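Local coordinates for protein hydrogenase maturation factor (Thermoanaerobacter tengcongensis, PDB 3VTH) that probably transfers the carbamoyl group of carbamoyl phosphate, at the expense of ATP, to the C-terminal thiol of HypE during [NiFe]-hydrogenase maturation, at residues A[120-125]-A[317-322]; A[200-203]-A[209-212]; A[269-274]-A[371-376]; A[300-305]-A[624-629]. All coordinates share one frame; numbering follows the deposited sequence.

Contact 1 (A[120-125]-A[317-322])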
loop_
_atom_site.group_PDB
_atom_site.type_symbol
_atom_site.label_atom_id
_atom_site.label_comp_id
_atom_site.label_asym_id
_atom_site.label_seq_id
_atom_site.Cartn_x
_atom_site.Cartn_y
_atom_site.Cartn_z
ATOM N N GLU A 120 20.678 16.696 -14.769
ATOM C CA GLU A 120 20.257 17.860 -15.555
ATOM C C GLU A 120 19.674 18.971 -14.664
ATOM O O GLU A 120 20.036 20.136 -14.807
ATOM C CB GLU A 120 19.269 17.449 -16.657
ATOM C CG GLU A 120 19.913 16.621 -17.798
ATOM C CD GLU A 120 18.902 16.032 -18.789
ATOM O OE1 GLU A 120 19.331 15.351 -19.747
ATOM O OE2 GLU A 120 17.681 16.205 -18.613
ATOM N N LEU A 121 18.778 18.600 -13.748
ATOM C CA LEU A 121 18.218 19.535 -12.762
ATOM C C LEU A 121 19.280 20.368 -12.015
ATOM O O LEU A 121 19.068 21.549 -11.742
ATOM C CB LEU A 121 17.360 18.771 -11.741
ATOM C CG LEU A 121 16.570 19.560 -10.695
ATOM C CD1 LEU A 121 15.490 20.377 -11.360
ATOM C CD2 LEU A 121 15.951 18.605 -9.635
ATOM N N LYS A 122 20.401 19.733 -11.676
ATOM C CA LYS A 122 21.447 20.354 -10.861
ATOM C C LYS A 122 22.598 20.949 -11.689
ATOM O O LYS A 122 23.584 21.426 -11.134
ATOM C CB LYS A 122 21.989 19.333 -9.856
ATOM C CG LYS A 122 20.979 18.938 -8.794
ATOM C CD LYS A 122 21.459 17.769 -7.931
ATOM C CE LYS A 122 20.447 17.454 -6.807
ATOM N NZ LYS A 122 20.373 18.541 -5.759
ATOM N N ASP A 123 22.463 20.910 -13.012
ATOM C CA ASP A 123 23.512 21.374 -13.918
ATOM C C ASP A 123 23.237 22.805 -14.403
ATOM O O ASP A 123 22.396 22.993 -15.285
ATOM C CB ASP A 123 23.614 20.413 -15.118
ATOM C CG ASP A 123 24.677 20.833 -16.127
ATOM O OD1 ASP A 123 24.820 20.150 -17.161
ATOM O OD2 ASP A 123 25.359 21.845 -15.894
ATOM N N PRO A 124 23.970 23.808 -13.862
ATOM C CA PRO A 124 23.719 25.225 -14.191
ATOM C C PRO A 124 23.794 25.553 -15.689
ATOM O O PRO A 124 23.272 26.585 -16.119
ATOM C CB PRO A 124 24.831 25.980 -13.434
ATOM C CG PRO A 124 25.346 25.025 -12.422
ATOM C CD PRO A 124 25.179 23.654 -13.031
ATOM N N LYS A 125 24.433 24.690 -16.471
ATOM C CA LYS A 125 24.575 24.926 -17.905
ATOM C C LYS A 125 23.416 24.341 -18.715
ATOM O O LYS A 125 23.226 24.695 -19.880
ATOM C CB LYS A 125 25.918 24.385 -18.410
ATOM C CG LYS A 125 27.147 25.111 -17.839
ATOM C CD LYS A 125 28.442 24.547 -18.411
ATOM C CE LYS A 125 29.662 25.278 -17.852
ATOM N NZ LYS A 125 30.883 25.043 -18.689
ATOM N N LEU A 317 13.783 22.122 -2.875
ATOM C CA LEU A 317 13.512 22.563 -1.504
ATOM C C LEU A 317 14.654 22.176 -0.559
ATOM O O LEU A 317 15.061 22.980 0.283
ATOM C CB LEU A 317 12.172 21.996 -1.005
ATOM C CG LEU A 317 11.691 22.443 0.396
ATOM C CD1 LEU A 317 11.650 24.005 0.517
ATOM C CD2 LEU A 317 10.333 21.818 0.734
ATOM N N MET A 318 15.165 20.952 -0.721
ATOM C CA MET A 318 16.254 20.422 0.104
ATOM C C MET A 318 17.554 21.226 0.048
ATOM O O MET A 318 18.281 21.289 1.041
ATOM C CB MET A 318 16.520 18.938 -0.213
ATOM C CG MET A 318 15.437 17.965 0.296
ATOM S SD MET A 318 15.278 18.094 2.094
ATOM C CE MET A 318 14.011 16.881 2.440
ATOM N N GLU A 319 17.856 21.844 -1.092
ATOM C CA GLU A 319 19.000 22.766 -1.132
ATOM C C GLU A 319 18.746 24.080 -0.355
ATOM O O GLU A 319 19.697 24.805 -0.031
ATOM C CB GLU A 319 19.526 23.018 -2.567
ATOM C CG GLU A 319 18.562 22.668 -3.692
ATOM C CD GLU A 319 19.204 22.598 -5.083
ATOM O OE1 GLU A 319 18.960 21.596 -5.804
ATOM O OE2 GLU A 319 19.926 23.537 -5.465
ATOM N N GLU A 320 17.482 24.372 -0.034
ATOM C CA GLU A 320 17.145 25.625 0.670
ATOM C C GLU A 320 16.985 25.478 2.182
ATOM O O GLU A 320 17.185 26.449 2.914
ATOM C CB GLU A 320 15.897 26.302 0.078
ATOM C CG GLU A 320 15.983 26.683 -1.405
ATOM C CD GLU A 320 17.176 27.573 -1.747
ATOM O OE1 GLU A 320 17.489 28.508 -0.976
ATOM O OE2 GLU A 320 17.795 27.345 -2.812
ATOM N N ILE A 321 16.644 24.272 2.647
ATOM C CA ILE A 321 16.452 24.015 4.077
ATOM C C ILE A 321 17.541 23.079 4.647
ATOM O O ILE A 321 18.154 22.316 3.898
ATOM C CB ILE A 321 15.032 23.438 4.355
ATOM C CG1 ILE A 321 14.823 22.105 3.620
ATOM C CG2 ILE A 321 13.947 24.437 3.945
ATOM C CD1 ILE A 321 13.508 21.399 3.945
ATOM N N ASP A 322 17.785 23.137 5.959
ATOM C CA ASP A 322 18.702 22.180 6.607
ATOM C C ASP A 322 18.024 21.337 7.707
ATOM O O ASP A 322 18.580 21.143 8.799
ATOM C CB ASP A 322 19.951 22.884 7.165
ATOM C CG ASP A 322 19.619 23.945 8.206
ATOM O OD1 ASP A 322 18.448 24.016 8.651
ATOM O OD2 ASP A 322 20.527 24.711 8.593
#
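K122 and E319 meet in a single surface salt bridge that joins a HypF zinc finger to the YrdC-like domain. The two chains run antiparallel past one another, so only their ends meet: K122 NZ lies 3.4 Å from E319 OE1, a weak hydrogen bond within the ion pair. The lysine chain runs straight until its last torsion, where chi4 of -69° turns the ammonium out of line. Long, flexible, charged residues suit a solvent-facing seam between domains. E319 OE2 has a second, long and weak ion pair with R130. E120 reaches over to the second HypF finger, with salt bridges to R177 and R178, while L121 packs on P312 and Y315 of helix 312-320, an apolar contact beside the charged one.

The backbone at the C-terminal ends of both helices is also occupied. L317 O accepts from E320 N at 2.8 Å and from I321 N at 3.1 Å, and R257 takes the carbonyls of M318 and I321. After helix 115-121, D123 N reaches E120 O, and D123 forms an Asx turn: K125 N donates to D123 OD2 at 3.0 Å, approaching 55° out of the carboxylate plane.

Contact 2 (A[200-203]-A[209-212])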
loop_
_atom_site.group_PDB
_atom_site.type_symbol
_atom_site.label_atom_id
_atom_site.label_comp_id
_atom_site.label_asym_id
_atom_site.label_seq_id
_atom_site.Cartn_x
_atom_site.Cartn_y
_atom_site.Cartn_z
ATOM N N CYS A 200 5.951 37.769 -1.460
ATOM C CA CYS A 200 7.298 37.224 -1.488
ATOM C C CYS A 200 7.876 37.557 -2.853
ATOM O O CYS A 200 7.236 37.336 -3.892
ATOM C CB CYS A 200 7.263 35.701 -1.266
ATOM S SG CYS A 200 8.872 34.794 -1.305
ATOM N N PHE A 201 9.087 38.083 -2.855
ATOM C CA PHE A 201 9.716 38.480 -4.096
ATOM C C PHE A 201 10.754 37.458 -4.570
ATOM O O PHE A 201 11.328 37.612 -5.644
ATOM C CB PHE A 201 10.294 39.893 -3.970
ATOM C CG PHE A 201 9.235 40.970 -3.838
ATOM C CD1 PHE A 201 8.770 41.646 -4.960
ATOM C CD2 PHE A 201 8.689 41.287 -2.591
ATOM C CE1 PHE A 201 7.787 42.645 -4.849
ATOM C CE2 PHE A 201 7.704 42.281 -2.465
ATOM C CZ PHE A 201 7.254 42.964 -3.600
ATOM N N ASP A 202 10.970 36.414 -3.770
ATOM C CA ASP A 202 11.898 35.336 -4.122
ATOM C C ASP A 202 11.253 34.336 -5.090
ATOM O O ASP A 202 10.053 34.425 -5.388
ATOM C CB ASP A 202 12.375 34.602 -2.856
ATOM C CG ASP A 202 13.182 35.490 -1.930
ATOM O OD1 ASP A 202 13.910 36.370 -2.424
ATOM O OD2 ASP A 202 13.092 35.309 -0.701
ATOM N N ASP A 203 12.038 33.378 -5.575
ATOM C CA ASP A 203 11.457 32.304 -6.376
ATOM C C ASP A 203 10.578 31.396 -5.495
ATOM O O ASP A 203 10.767 31.349 -4.278
ATOM C CB ASP A 203 12.512 31.577 -7.239
ATOM C CG ASP A 203 13.327 30.510 -6.481
ATOM O OD1 ASP A 203 12.795 29.768 -5.627
ATOM O OD2 ASP A 203 14.531 30.382 -6.803
ATOM N N ALA A 209 10.583 27.561 1.498
ATOM C CA ALA A 209 11.668 27.375 2.471
ATOM C C ALA A 209 11.594 28.380 3.614
ATOM O O ALA A 209 11.750 28.005 4.778
ATOM C CB ALA A 209 13.021 27.447 1.794
ATOM N N LYS A 210 11.347 29.645 3.282
ATOM C CA LYS A 210 11.239 30.688 4.305
ATOM C C LYS A 210 10.056 30.443 5.243
ATOM O O LYS A 210 10.207 30.519 6.464
ATOM C CB LYS A 210 11.195 32.089 3.679
ATOM C CG LYS A 210 12.488 32.431 2.933
ATOM C CD LYS A 210 12.866 33.903 2.988
ATOM C CE LYS A 210 14.194 34.123 2.248
ATOM N NZ LYS A 210 14.712 35.520 2.390
ATOM N N ALA A 211 8.890 30.125 4.681
ATOM C CA ALA A 211 7.726 29.788 5.509
ATOM C C ALA A 211 8.024 28.622 6.475
ATOM O O ALA A 211 7.743 28.717 7.680
ATOM C CB ALA A 211 6.522 29.483 4.643
ATOM N N LEU A 212 8.623 27.554 5.952
ATOM C CA LEU A 212 9.031 26.415 6.772
ATOM C C LEU A 212 10.028 26.789 7.880
ATOM O O LEU A 212 9.915 26.311 8.996
ATOM C CB LEU A 212 9.607 25.292 5.907
ATOM C CG LEU A 212 8.675 24.550 4.945
ATOM C CD1 LEU A 212 9.527 23.681 4.009
ATOM C CD2 LEU A 212 7.620 23.689 5.697
#
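The loop entering helix 204-213 is drawn back onto the helix it precedes by a salt bridge between D202 and K210. D202 OD2 stands 3.5 Å from K210 NZ, and K210 CE is slightly nearer to the same D202 OD2, at 3.4 Å. The oxygen therefore lies alongside the CE-NZ bond instead of facing the nitrogen head on, and the pair is an electrostatic contact without a hydrogen bond. The lysine chain passes roughly perpendicular to the aspartate. In K210 the bend falls at chi2, -147°, and beyond it the chain runs out straight past the carboxylate. A long lysine suits this place because its methylenes can span from the helix surface to the loop while the charge stays near solvent.

Between these two residues the helix starts, with D203 as its N-cap: D203 OD1 accepts from K206 N, satisfying an amide of the first turn that has no helical carbonyl to use. Two aspartates in succession at a helix N-terminus are likely to be favoured by the helix dipole. A disulfide from C200 to C207 adds a covalent tie between the same loop and the helix. On its buried side the helix carries small and apolar residues: A209 touches L317 and E320 of helix 312-320, A211 packs on V218, and L212 meets both L317 and V218.

Contact 3 (A[269-274]-A[371-376]); sequences SPEEER and TSFNAG
E271 lies over one face of the F373 ring, and this CH-pi contact carries the interface. Its CB sits 3.4 Å from the ring centroid of F373, only 2° off the normal. E271 CG continues across the same face to within 3.6 Å of F373 CZ, before the chain bends and leads its carboxylate away. F373 places its ring there by holding CG anti to the backbone N (chi1 -165°). R274 comes in obliquely, its guanidinium plane 80° from the ring and its NH1 4.1 Å from F373 CE1. Were F373 reduced to an alanine, E271 CB and CG would probably lose the flat surface they rest on, with a gap opened beside L275.

E272 turns to the backbone of the strand instead. Two waters donate to E272 OE2; water 2 also donates to F373 O (2.8 Å), while water 1 accepts from F373 N (2.9 Å). Its other oxygen is fixed at the helix start, where S269 N donates to the anti lone pair of E272 OE1 (2.8 Å) and E272 N returns a bond to S269 OG (3.0 Å). This reciprocal pair is a capping box, opening helix 270-277 against strand 370-374 of the YrdC-like sheet.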
loop_
_atom_site.group_PDB
_atom_site.type_symbol
_atom_site.label_atom_id
_atom_site.label_comp_id
_atom_site.label_asym_id
_atom_site.label_seq_id
_atom_site.Cartn_x
_atom_site.Cartn_y
_atom_site.Cartn_z
ATOM N N SER A 269 19.029 -1.102 7.160
ATOM C CA SER A 269 19.668 -2.278 6.560
ATOM C C SER A 269 19.881 -2.084 5.056
ATOM O O SER A 269 19.284 -1.186 4.456
ATOM C CB SER A 269 18.783 -3.506 6.779
ATOM O OG SER A 269 17.597 -3.386 5.998
ATOM N N PRO A 270 20.704 -2.948 4.425
ATOM C CA PRO A 270 20.799 -2.810 2.968
ATOM C C PRO A 270 19.458 -2.993 2.233
ATOM O O PRO A 270 19.226 -2.323 1.232
ATOM C CB PRO A 270 21.811 -3.897 2.571
ATOM C CG PRO A 270 22.685 -4.039 3.804
ATOM C CD PRO A 270 21.720 -3.879 4.963
ATOM N N GLU A 271 18.596 -3.885 2.732
ATOM C CA GLU A 271 17.283 -4.125 2.119
ATOM C C GLU A 271 16.358 -2.916 2.332
ATOM O O GLU A 271 15.607 -2.542 1.444
ATOM C CB GLU A 271 16.650 -5.407 2.676
ATOM C CG GLU A 271 17.501 -6.703 2.497
ATOM C CD GLU A 271 18.529 -6.946 3.623
ATOM O OE1 GLU A 271 19.023 -5.986 4.259
ATOM O OE2 GLU A 271 18.859 -8.126 3.874
ATOM N N GLU A 272 16.435 -2.283 3.502
ATOM C CA GLU A 272 15.689 -1.040 3.747
ATOM C C GLU A 272 16.201 0.118 2.896
ATOM O O GLU A 272 15.419 0.933 2.390
ATOM C CB GLU A 272 15.718 -0.677 5.234
ATOM C CG GLU A 272 14.783 -1.537 6.091
ATOM C CD GLU A 272 15.129 -1.481 7.590
ATOM O OE1 GLU A 272 16.294 -1.203 7.927
ATOM O OE2 GLU A 272 14.238 -1.723 8.438
ATOM N N GLU A 273 17.519 0.200 2.735
ATOM C CA GLU A 273 18.101 1.209 1.862
ATOM C C GLU A 273 17.600 1.054 0.425
ATOM O O GLU A 273 17.318 2.042 -0.244
ATOM C CB GLU A 273 19.627 1.138 1.914
ATOM C CG GLU A 273 20.313 2.145 1.040
ATOM C CD GLU A 273 21.793 2.343 1.398
ATOM O OE1 GLU A 273 22.256 1.820 2.427
ATOM O OE2 GLU A 273 22.483 3.034 0.639
ATOM N N ARG A 274 17.493 -0.189 -0.040
ATOM C CA ARG A 274 16.964 -0.470 -1.374
ATOM C C ARG A 274 15.522 0.032 -1.536
ATOM O O ARG A 274 15.173 0.597 -2.578
ATOM C CB ARG A 274 17.055 -1.972 -1.656
ATOM C CG ARG A 274 16.663 -2.402 -3.060
ATOM C CD ARG A 274 16.573 -3.943 -3.116
ATOM N NE ARG A 274 15.189 -4.442 -3.136
ATOM C CZ ARG A 274 14.425 -4.711 -2.068
ATOM N NH1 ARG A 274 14.860 -4.541 -0.810
ATOM N NH2 ARG A 274 13.191 -5.167 -2.266
ATOM N N THR A 371 5.796 1.269 3.536
ATOM C CA THR A 371 6.327 -0.085 3.417
ATOM C C THR A 371 7.408 -0.363 4.461
ATOM O O THR A 371 7.702 0.491 5.296
ATOM C CB THR A 371 6.816 -0.377 1.992
ATOM O OG1 THR A 371 6.904 -1.802 1.813
ATOM C CG2 THR A 371 8.188 0.281 1.748
ATOM N N SER A 372 7.962 -1.568 4.433
ATOM C CA SER A 372 8.939 -1.983 5.430
ATOM C C SER A 372 9.626 -3.232 4.912
ATOM O O SER A 372 9.181 -3.821 3.922
ATOM C CB SER A 372 8.228 -2.334 6.751
ATOM O OG SER A 372 7.410 -3.508 6.603
ATOM N N PHE A 373 10.681 -3.658 5.595
ATOM C CA PHE A 373 11.319 -4.918 5.264
ATOM C C PHE A 373 11.417 -5.716 6.537
ATOM O O PHE A 373 11.950 -5.229 7.538
ATOM C CB PHE A 373 12.714 -4.708 4.646
ATOM C CG PHE A 373 13.256 -5.942 3.963
ATOM C CD1 PHE A 373 13.007 -6.164 2.607
ATOM C CD2 PHE A 373 13.984 -6.888 4.678
ATOM C CE1 PHE A 373 13.504 -7.315 1.958
ATOM C CE2 PHE A 373 14.484 -8.050 4.047
ATOM C CZ PHE A 373 14.232 -8.257 2.681
ATOM N N ASN A 374 10.890 -6.928 6.522
ATOM C CA ASN A 374 10.925 -7.756 7.730
ATOM C C ASN A 374 10.822 -9.227 7.375
ATOM O O ASN A 374 10.097 -9.594 6.453
ATOM C CB ASN A 374 9.794 -7.348 8.692
ATOM C CG ASN A 374 9.855 -8.067 10.015
ATOM O OD1 ASN A 374 10.933 -8.204 10.623
ATOM N ND2 ASN A 374 8.689 -8.544 10.482
ATOM N N ALA A 375 11.568 -10.041 8.111
ATOM C CA ALA A 375 11.588 -11.492 7.960
ATOM C C ALA A 375 11.807 -11.890 6.511
ATOM O O ALA A 375 11.025 -12.658 5.939
ATOM C CB ALA A 375 10.301 -12.111 8.527
ATOM N N GLY A 376 12.839 -11.303 5.903
ATOM C CA GLY A 376 13.310 -11.707 4.575
ATOM C C GLY A 376 12.532 -11.209 3.368
ATOM O O GLY A 376 12.763 -11.681 2.257
HETATM O O HOH W 1 11.637 -1.885 7.661
HETATM O O HOH W 2 14.182 -4.526 8.987
#

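Contact 4 (A[300-305]-A[624-629]); sequences DLDTLG and LESLMA. With APC (diphosphomethylphosphonic acid adenosyl ester), chain F; AP2 (phosphomethylphosphonic acid adenosyl ester), chain H.
The turn leading into strand 303-307 comes against the last turn of helix 619-626, with the CA atoms of D302 and S626 5.0 Å apart. S626 fits this close approach because it is small: its CB packs on D300 O, and its OG reaches the backbone of the turn, 3.0 Å from D302 N. With OG beside its own backbone N, S626 bonds to M622 O one helical turn back. That carbonyl competes for the hydroxyl proton with D302 OD1, 3.3 Å from S626 OG, so the bond to D302 OD1 is at best shared. L301 adds an apolar neighbour, its CD2 flanking the same hydroxyl.

D302 holds CG between its backbone N and carbonyl carbon (chi1 71°), which lays the carboxylate over S626. D302 OD2 forms a salt bridge with K287 and accepts from water 3 at 2.8 Å; water 3 also donates to E625 O, bridging the two segments. If D302 were cut back to an alanine, K287 would probably lose its counter-charge and water 3 one of its two anchors.

The neighbouring residues read two adenines. N6 of APC donates to T303 OG1 at 3.2 Å (156°), and G305 leaves room for N7, which a CB there would strike. N6 of AP2 donates to E625 OE1 at 2.8 Å, while E625 OE2 is engaged by R707 N. Polar and water-mediated, the contact thus ties the YrdC-like and Kae1-like domains together where their nucleotide pockets adjoin, consistent with successive steps of carbamoyl transfer at two sites.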
loop_
_atom_site.group_PDB
_atom_site.type_symbol
_atom_site.label_atom_id
_atom_site.label_comp_id
_atom_site.label_asym_id
_atom_site.label_seq_id
_atom_site.Cartn_x
_atom_site.Cartn_y
_atom_site.Cartn_z
ATOM N N ASP A 300 6.330 7.555 21.582
ATOM C CA ASP A 300 6.024 6.250 22.166
ATOM C C ASP A 300 6.016 5.107 21.155
ATOM O O ASP A 300 5.523 4.018 21.450
ATOM C CB ASP A 300 4.719 6.299 22.976
ATOM C CG ASP A 300 4.738 7.377 24.054
ATOM O OD1 ASP A 300 5.704 7.441 24.842
ATOM O OD2 ASP A 300 3.777 8.168 24.112
ATOM N N LEU A 301 6.555 5.365 19.967
ATOM C CA LEU A 301 6.877 4.312 19.021
ATOM C C LEU A 301 8.396 4.191 18.881
ATOM O O LEU A 301 9.131 5.168 19.104
ATOM C CB LEU A 301 6.227 4.583 17.658
ATOM C CG LEU A 301 4.694 4.741 17.663
ATOM C CD1 LEU A 301 4.169 5.099 16.268
ATOM C CD2 LEU A 301 4.016 3.492 18.188
ATOM N N ASP A 302 8.866 2.997 18.510
ATOM C CA ASP A 302 10.301 2.796 18.327
ATOM C C ASP A 302 10.708 2.868 16.849
ATOM O O ASP A 302 11.851 2.568 16.503
ATOM C CB ASP A 302 10.788 1.502 19.010
ATOM C CG ASP A 302 10.313 0.233 18.318
ATOM O OD1 ASP A 302 9.405 0.264 17.458
ATOM O OD2 ASP A 302 10.856 -0.840 18.665
ATOM N N THR A 303 9.758 3.255 15.998
ATOM C CA THR A 303 9.980 3.378 14.555
ATOM C C THR A 303 9.635 4.778 14.029
ATOM O O THR A 303 8.852 5.504 14.638
ATOM C CB THR A 303 9.124 2.379 13.759
ATOM O OG1 THR A 303 7.739 2.622 14.049
ATOM C CG2 THR A 303 9.489 0.900 14.117
ATOM N N LEU A 304 10.232 5.143 12.898
ATOM C CA LEU A 304 9.928 6.371 12.193
ATOM C C LEU A 304 9.568 5.995 10.753
ATOM O O LEU A 304 10.180 5.093 10.180
ATOM C CB LEU A 304 11.178 7.255 12.194
ATOM C CG LEU A 304 11.207 8.749 12.520
ATOM C CD1 LEU A 304 10.251 9.174 13.650
ATOM C CD2 LEU A 304 12.677 9.131 12.879
ATOM N N GLY A 305 8.588 6.689 10.172
ATOM C CA GLY A 305 8.257 6.517 8.761
ATOM C C GLY A 305 9.030 7.556 7.978
ATOM O O GLY A 305 8.837 8.754 8.188
ATOM N N LEU A 624 2.674 -1.159 22.719
ATOM C CA LEU A 624 3.061 -2.383 23.410
ATOM C C LEU A 624 4.237 -3.073 22.713
ATOM O O LEU A 624 5.205 -3.482 23.369
ATOM C CB LEU A 624 1.845 -3.317 23.540
ATOM C CG LEU A 624 1.912 -4.541 24.452
ATOM C CD1 LEU A 624 2.253 -4.155 25.898
ATOM C CD2 LEU A 624 0.590 -5.323 24.381
ATOM N N GLU A 625 4.170 -3.161 21.384
ATOM C CA GLU A 625 5.270 -3.711 20.589
ATOM C C GLU A 625 6.543 -2.870 20.699
ATOM O O GLU A 625 7.639 -3.418 20.854
ATOM C CB GLU A 625 4.868 -3.859 19.101
ATOM C CG GLU A 625 5.969 -4.558 18.249
ATOM C CD GLU A 625 5.801 -4.386 16.730
ATOM O OE1 GLU A 625 4.826 -3.750 16.286
ATOM O OE2 GLU A 625 6.671 -4.883 15.976
ATOM N N SER A 626 6.398 -1.546 20.637
ATOM C CA SER A 626 7.549 -0.646 20.676
ATOM C C SER A 626 8.350 -0.714 21.973
ATOM O O SER A 626 9.551 -0.470 21.964
ATOM C CB SER A 626 7.137 0.808 20.444
ATOM O OG SER A 626 6.669 0.969 19.111
ATOM N N LEU A 627 7.694 -1.028 23.078
ATOM C CA LEU A 627 8.396 -0.995 24.367
ATOM C C LEU A 627 9.004 -2.340 24.776
ATOM O O LEU A 627 9.649 -2.447 25.826
ATOM C CB LEU A 627 7.481 -0.427 25.464
ATOM C CG LEU A 627 6.150 -1.135 25.711
ATOM C CD1 LEU A 627 6.334 -2.391 26.572
ATOM C CD2 LEU A 627 5.160 -0.170 26.395
ATOM N N MET A 628 8.803 -3.370 23.963
ATOM C CA MET A 628 9.180 -4.720 24.387
ATOM C C MET A 628 10.689 -4.927 24.604
ATOM O O MET A 628 11.516 -4.341 23.909
ATOM C CB MET A 628 8.554 -5.797 23.489
ATOM C CG MET A 628 9.322 -6.227 22.274
ATOM S SD MET A 628 8.579 -7.790 21.691
ATOM C CE MET A 628 9.766 -8.941 22.314
ATOM N N ALA A 629 11.023 -5.745 25.602
ATOM C CA ALA A 629 12.411 -6.058 25.899
ATOM C C ALA A 629 12.860 -7.247 25.062
ATOM O O ALA A 629 12.109 -7.757 24.212
ATOM C CB ALA A 629 12.599 -6.351 27.410
HETATM P PG APC F . -5.631 11.332 7.816
HETATM O O1G APC F . -4.918 11.973 6.654
HETATM O O2G APC F . -5.239 11.943 9.139
HETATM O O3G APC F . -7.119 11.212 7.648
HETATM P PB APC F . -3.795 9.140 7.453
HETATM O O1B APC F . -3.847 9.119 5.957
HETATM O O2B APC F . -3.718 7.777 8.111
HETATM O O3B APC F . -5.178 9.788 7.957
HETATM P PA APC F . -1.055 10.589 6.933
HETATM O O1A APC F . -0.040 11.366 7.739
HETATM O O2A APC F . -1.483 11.229 5.662
HETATM C C3A APC F . -2.462 10.229 8.054
HETATM O "O5'" APC F . -0.465 9.154 6.496
HETATM C "C5'" APC F . 0.777 8.629 6.957
HETATM C "C4'" APC F . 0.578 7.154 7.297
HETATM O "O4'" APC F . 1.867 6.630 7.634
HETATM C "C3'" APC F . -0.322 6.996 8.525
HETATM O "O3'" APC F . -1.242 5.901 8.376
HETATM C "C2'" APC F . 0.653 6.656 9.634
HETATM O "O2'" APC F . 0.032 5.940 10.719
HETATM C "C1'" APC F . 1.766 5.935 8.876
HETATM N N9 APC F . 2.975 6.084 9.678
HETATM C C8 APC F . 3.752 7.193 9.812
HETATM N N7 APC F . 4.757 6.947 10.690
HETATM C C5 APC F . 4.614 5.675 11.121
HETATM C C6 APC F . 5.318 4.772 12.058
HETATM N N6 APC F . 6.417 5.182 12.724
HETATM N N1 APC F . 4.829 3.522 12.221
HETATM C C2 APC F . 3.743 3.078 11.556
HETATM N N3 APC F . 3.039 3.831 10.695
HETATM C C4 APC F . 3.434 5.112 10.449
HETATM P PB AP2 H . -9.898 -5.508 11.174
HETATM O O1B AP2 H . -9.348 -5.745 12.558
HETATM O O2B AP2 H . -9.988 -6.704 10.277
HETATM O O3B AP2 H . -11.128 -4.637 11.198
HETATM C C3A AP2 H . -8.632 -4.442 10.433
HETATM P PA AP2 H . -7.022 -5.235 10.152
HETATM O O1A AP2 H . -6.324 -4.170 9.318
HETATM O O2A AP2 H . -7.059 -6.661 9.658
HETATM O "O5'" AP2 H . -6.348 -5.317 11.621
HETATM C "C5'" AP2 H . -5.952 -4.095 12.233
HETATM C "C4'" AP2 H . -5.722 -4.433 13.688
HETATM O "O4'" AP2 H . -4.508 -5.174 13.822
HETATM C "C3'" AP2 H . -5.530 -3.202 14.550
HETATM O "O3'" AP2 H . -6.789 -2.597 14.862
HETATM C "C2'" AP2 H . -4.827 -3.818 15.743
HETATM O "O2'" AP2 H . -5.845 -4.386 16.575
HETATM C "C1'" AP2 H . -3.950 -4.911 15.116
HETATM N N9 AP2 H . -2.561 -4.372 15.047
HETATM C C8 AP2 H . -2.114 -3.317 14.322
HETATM N N7 AP2 H . -0.794 -3.075 14.545
HETATM C C5 AP2 H . -0.368 -3.993 15.434
HETATM C C6 AP2 H . 0.915 -4.312 16.111
HETATM N N6 AP2 H . 2.039 -3.591 15.868
HETATM N N1 AP2 H . 0.918 -5.353 16.988
HETATM C C2 AP2 H . -0.180 -6.101 17.234
HETATM N N3 AP2 H . -1.379 -5.856 16.663
HETATM C C4 AP2 H . -1.529 -4.835 15.772
HETATM O O HOH W 3 9.675 -3.368 18.985
#

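None of the four is a true core contact: 1, 2 and 4 lie at the surface, and contact 3 is partly buried. Contacts 1 and 2 touch, because helices 312-320 and 204-213 pack together through E320 CB and A209 CB, 3.5 Å apart; each ion pair uses an exposed residue of one of these helices, linking it to a finger (contact 1) or to its own leading loop (contact 2). Contacts 3 and 4 reach the same large sheet, with centres about 17 Å apart. The chemistry of the four differs accordingly: lone charge pairs in contacts 1 and 2, an aromatic face with bridging waters in contact 3, and hydroxyl, carboxylate and water beside bound nucleotides in contact 4.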